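Local coordinates for uncharacterized protein (Legionella pneumophila subsp. pneumophila str. Philadelphia 1, PDB 4RD8) that is of unknown function, although it carries a DUF5636 domain and folds as a single chain of helices and loops, at residues F88-Q94 and S112-K117. The protein carries 3 engineered substitutions. Sequence-based numbering, arbitrary orientation.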
loop_
_atom_site.group_PDB
_atom_site.type_symbol
_atom_site.label_atom_id
_atom_site.label_comp_id
_atom_site.label_asym_id
_atom_site.label_seq_id
_atom_site.Cartn_x
_atom_site.Cartn_y
_atom_site.Cartn_z
ATOM N N PHE A 88 5.194 0.360 -10.718
ATOM C CA PHE A 88 3.827 0.839 -10.888
ATOM C C PHE A 88 3.751 1.863 -12.027
ATOM O O PHE A 88 4.755 2.485 -12.395
ATOM C CB PHE A 88 3.301 1.473 -9.597
ATOM C CG PHE A 88 3.005 0.478 -8.506
ATOM C CD1 PHE A 88 4.036 -0.127 -7.798
ATOM C CD2 PHE A 88 1.699 0.151 -8.191
ATOM C CE1 PHE A 88 3.755 -1.046 -6.791
ATOM C CE2 PHE A 88 1.409 -0.762 -7.189
ATOM C CZ PHE A 88 2.453 -1.359 -6.483
ATOM N N ARG A 89 2.555 2.039 -12.586
ATOM C CA ARG A 89 2.350 3.108 -13.556
ATOM C C ARG A 89 2.630 4.435 -12.874
ATOM O O ARG A 89 2.340 4.595 -11.683
ATOM C CB ARG A 89 0.909 3.111 -14.058
ATOM C CG ARG A 89 0.478 1.802 -14.686
ATOM C CD ARG A 89 0.740 1.765 -16.187
ATOM N NE ARG A 89 0.260 0.498 -16.744
ATOM C CZ ARG A 89 0.051 0.261 -18.032
ATOM N NH1 ARG A 89 0.250 1.209 -18.946
ATOM N NH2 ARG A 89 -0.375 -0.941 -18.404
ATOM N N GLU A 90 3.165 5.384 -13.627
ATOM C CA GLU A 90 3.439 6.709 -13.088
ATOM C C GLU A 90 2.177 7.566 -13.099
ATOM O O GLU A 90 1.687 7.985 -14.152
ATOM C CB GLU A 90 4.548 7.406 -13.867
ATOM C CG GLU A 90 4.981 8.732 -13.257
ATOM C CD GLU A 90 6.346 9.159 -13.739
ATOM O OE1 GLU A 90 6.647 8.943 -14.934
ATOM O OE2 GLU A 90 7.124 9.699 -12.923
ATOM N N GLY A 91 1.642 7.818 -11.916
ATOM C CA GLY A 91 0.413 8.580 -11.804
ATOM C C GLY A 91 -0.669 7.758 -11.133
ATOM O O GLY A 91 -1.147 6.783 -11.706
HETATM N N MSE A 92 -1.024 8.139 -9.908
HETATM C CA MSE A 92 -2.130 7.499 -9.203
HETATM C C MSE A 92 -3.446 7.991 -9.827
HETATM O O MSE A 92 -3.572 9.178 -10.153
HETATM C CB MSE A 92 -2.085 7.839 -7.700
HETATM C CG MSE A 92 -0.873 7.284 -6.933
HETATM SE SE MSE A 92 -1.044 7.500 -5.001
HETATM C CE MSE A 92 -1.142 9.447 -4.925
ATOM N N LEU A 93 -4.402 7.079 -9.994
ATOM C CA LEU A 93 -5.678 7.396 -10.644
ATOM C C LEU A 93 -6.792 7.603 -9.625
ATOM O O LEU A 93 -6.725 7.101 -8.501
ATOM C CB LEU A 93 -6.089 6.266 -11.596
ATOM C CG LEU A 93 -5.117 5.944 -12.740
ATOM C CD1 LEU A 93 -5.731 4.917 -13.661
ATOM C CD2 LEU A 93 -4.758 7.194 -13.518
ATOM N N GLN A 94 -7.802 8.368 -10.023
ATOM C CA GLN A 94 -9.092 8.362 -9.344
ATOM C C GLN A 94 -10.119 8.606 -10.447
ATOM O O GLN A 94 -9.747 8.872 -11.585
ATOM C CB GLN A 94 -9.155 9.499 -8.332
ATOM C CG GLN A 94 -9.044 10.876 -8.992
ATOM C CD GLN A 94 -9.253 12.012 -8.033
ATOM O OE1 GLN A 94 -8.364 12.353 -7.249
ATOM N NE2 GLN A 94 -10.431 12.625 -8.096
ATOM N N SER A 112 -3.432 -3.975 -14.308
ATOM C CA SER A 112 -2.682 -3.240 -15.314
ATOM C C SER A 112 -1.541 -2.426 -14.716
ATOM O O SER A 112 -0.798 -1.780 -15.454
ATOM C CB SER A 112 -3.607 -2.310 -16.114
ATOM O OG SER A 112 -4.672 -3.059 -16.694
ATOM N N GLY A 113 -1.408 -2.448 -13.387
ATOM C CA GLY A 113 -0.294 -1.775 -12.731
ATOM C C GLY A 113 -0.556 -0.384 -12.165
ATOM O O GLY A 113 0.373 0.281 -11.704
ATOM N N PHE A 114 -1.808 0.066 -12.198
ATOM C CA PHE A 114 -2.150 1.381 -11.660
ATOM C C PHE A 114 -2.476 1.337 -10.172
ATOM O O PHE A 114 -3.192 0.440 -9.708
ATOM C CB PHE A 114 -3.365 1.970 -12.401
ATOM C CG PHE A 114 -3.095 2.302 -13.838
ATOM C CD1 PHE A 114 -2.565 3.536 -14.194
ATOM C CD2 PHE A 114 -3.365 1.379 -14.840
ATOM C CE1 PHE A 114 -2.321 3.855 -15.520
ATOM C CE2 PHE A 114 -3.108 1.690 -16.173
ATOM C CZ PHE A 114 -2.585 2.935 -16.513
HETATM N N MSE A 115 -1.959 2.323 -9.433
HETATM C CA MSE A 115 -2.400 2.580 -8.062
HETATM C C MSE A 115 -3.548 3.574 -8.116
HETATM O O MSE A 115 -3.518 4.519 -8.900
HETATM C CB MSE A 115 -1.252 3.178 -7.232
HETATM C CG MSE A 115 -1.668 3.612 -5.812
HETATM SE SE MSE A 115 -2.332 2.170 -4.715
HETATM C CE MSE A 115 -0.842 0.957 -4.907
ATOM N N LEU A 116 -4.573 3.353 -7.295
ATOM C CA LEU A 116 -5.695 4.274 -7.234
ATOM C C LEU A 116 -5.919 4.792 -5.824
ATOM O O LEU A 116 -5.457 4.187 -4.853
ATOM C CB LEU A 116 -6.962 3.556 -7.703
ATOM C CG LEU A 116 -6.909 3.087 -9.161
ATOM C CD1 LEU A 116 -6.517 1.636 -9.228
ATOM C CD2 LEU A 116 -8.258 3.312 -9.828
ATOM N N LYS A 117 -6.642 5.906 -5.723
ATOM C CA LYS A 117 -7.153 6.392 -4.455
ATOM C C LYS A 117 -7.978 5.295 -3.799
ATOM O O LYS A 117 -8.622 4.509 -4.497
ATOM C CB LYS A 117 -8.057 7.596 -4.709
ATOM C CG LYS A 117 -7.522 8.917 -4.251
ATOM C CD LYS A 117 -8.556 10.005 -4.506
ATOM C CE LYS A 117 -8.060 11.363 -4.078
ATOM N NZ LYS A 117 -9.141 12.381 -4.169
HETATM O O HOH W 1 -0.315 4.309 -10.686
#
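R89 has CG anti to its carbonyl carbon and then bends at chi2 (-91°), which carries its chain across F114. The F114 ring turns one face to the arginine. R89 CG sits over the centre of that face, 3.5 Å from the F114 ring centroid and 8° off the normal. The guanidinium lies nearly parallel to the ring, the planes 12° apart, with F114 CE2 over its rim. Its edge grips S112 O side-on, through R89 NE at 2.8 Å and R89 NH2 at 3.1 Å. These two bonds and the ring fix the rotation of the guanidinium. L93 CD1 packs on F114 CD1 at 3.5 Å.

The backbones run parallel. R89 N donates to G113 O at 2.9 Å in a nearly straight bond. Further along, L93 N donates to M115 O (2.9 Å) and L93 O accepts from K117 N (3.0 Å). Between these bonds the loop bows out through E90 and G91. One water fills the bow, donating to R89 O and G91 O and accepting from M115 N.

The buried F88 and M115 meet, F88 CE2 to M115 CE, at 3.6 Å. The selenomethionines M92 and M115 lie side by side, touching through their CG atoms, and M115 also touches W135 of helix 130-144. Q94 OE1 takes a weak bond from K117 NZ, whose stronger partner is N98.

Helix 103-111 links the two loops and ends in a Schellman motif at G113, which has positive phi. The pairing is that of an isolated parallel beta bridge, L93 with L116, in a fold of helices and loops with no regular strand.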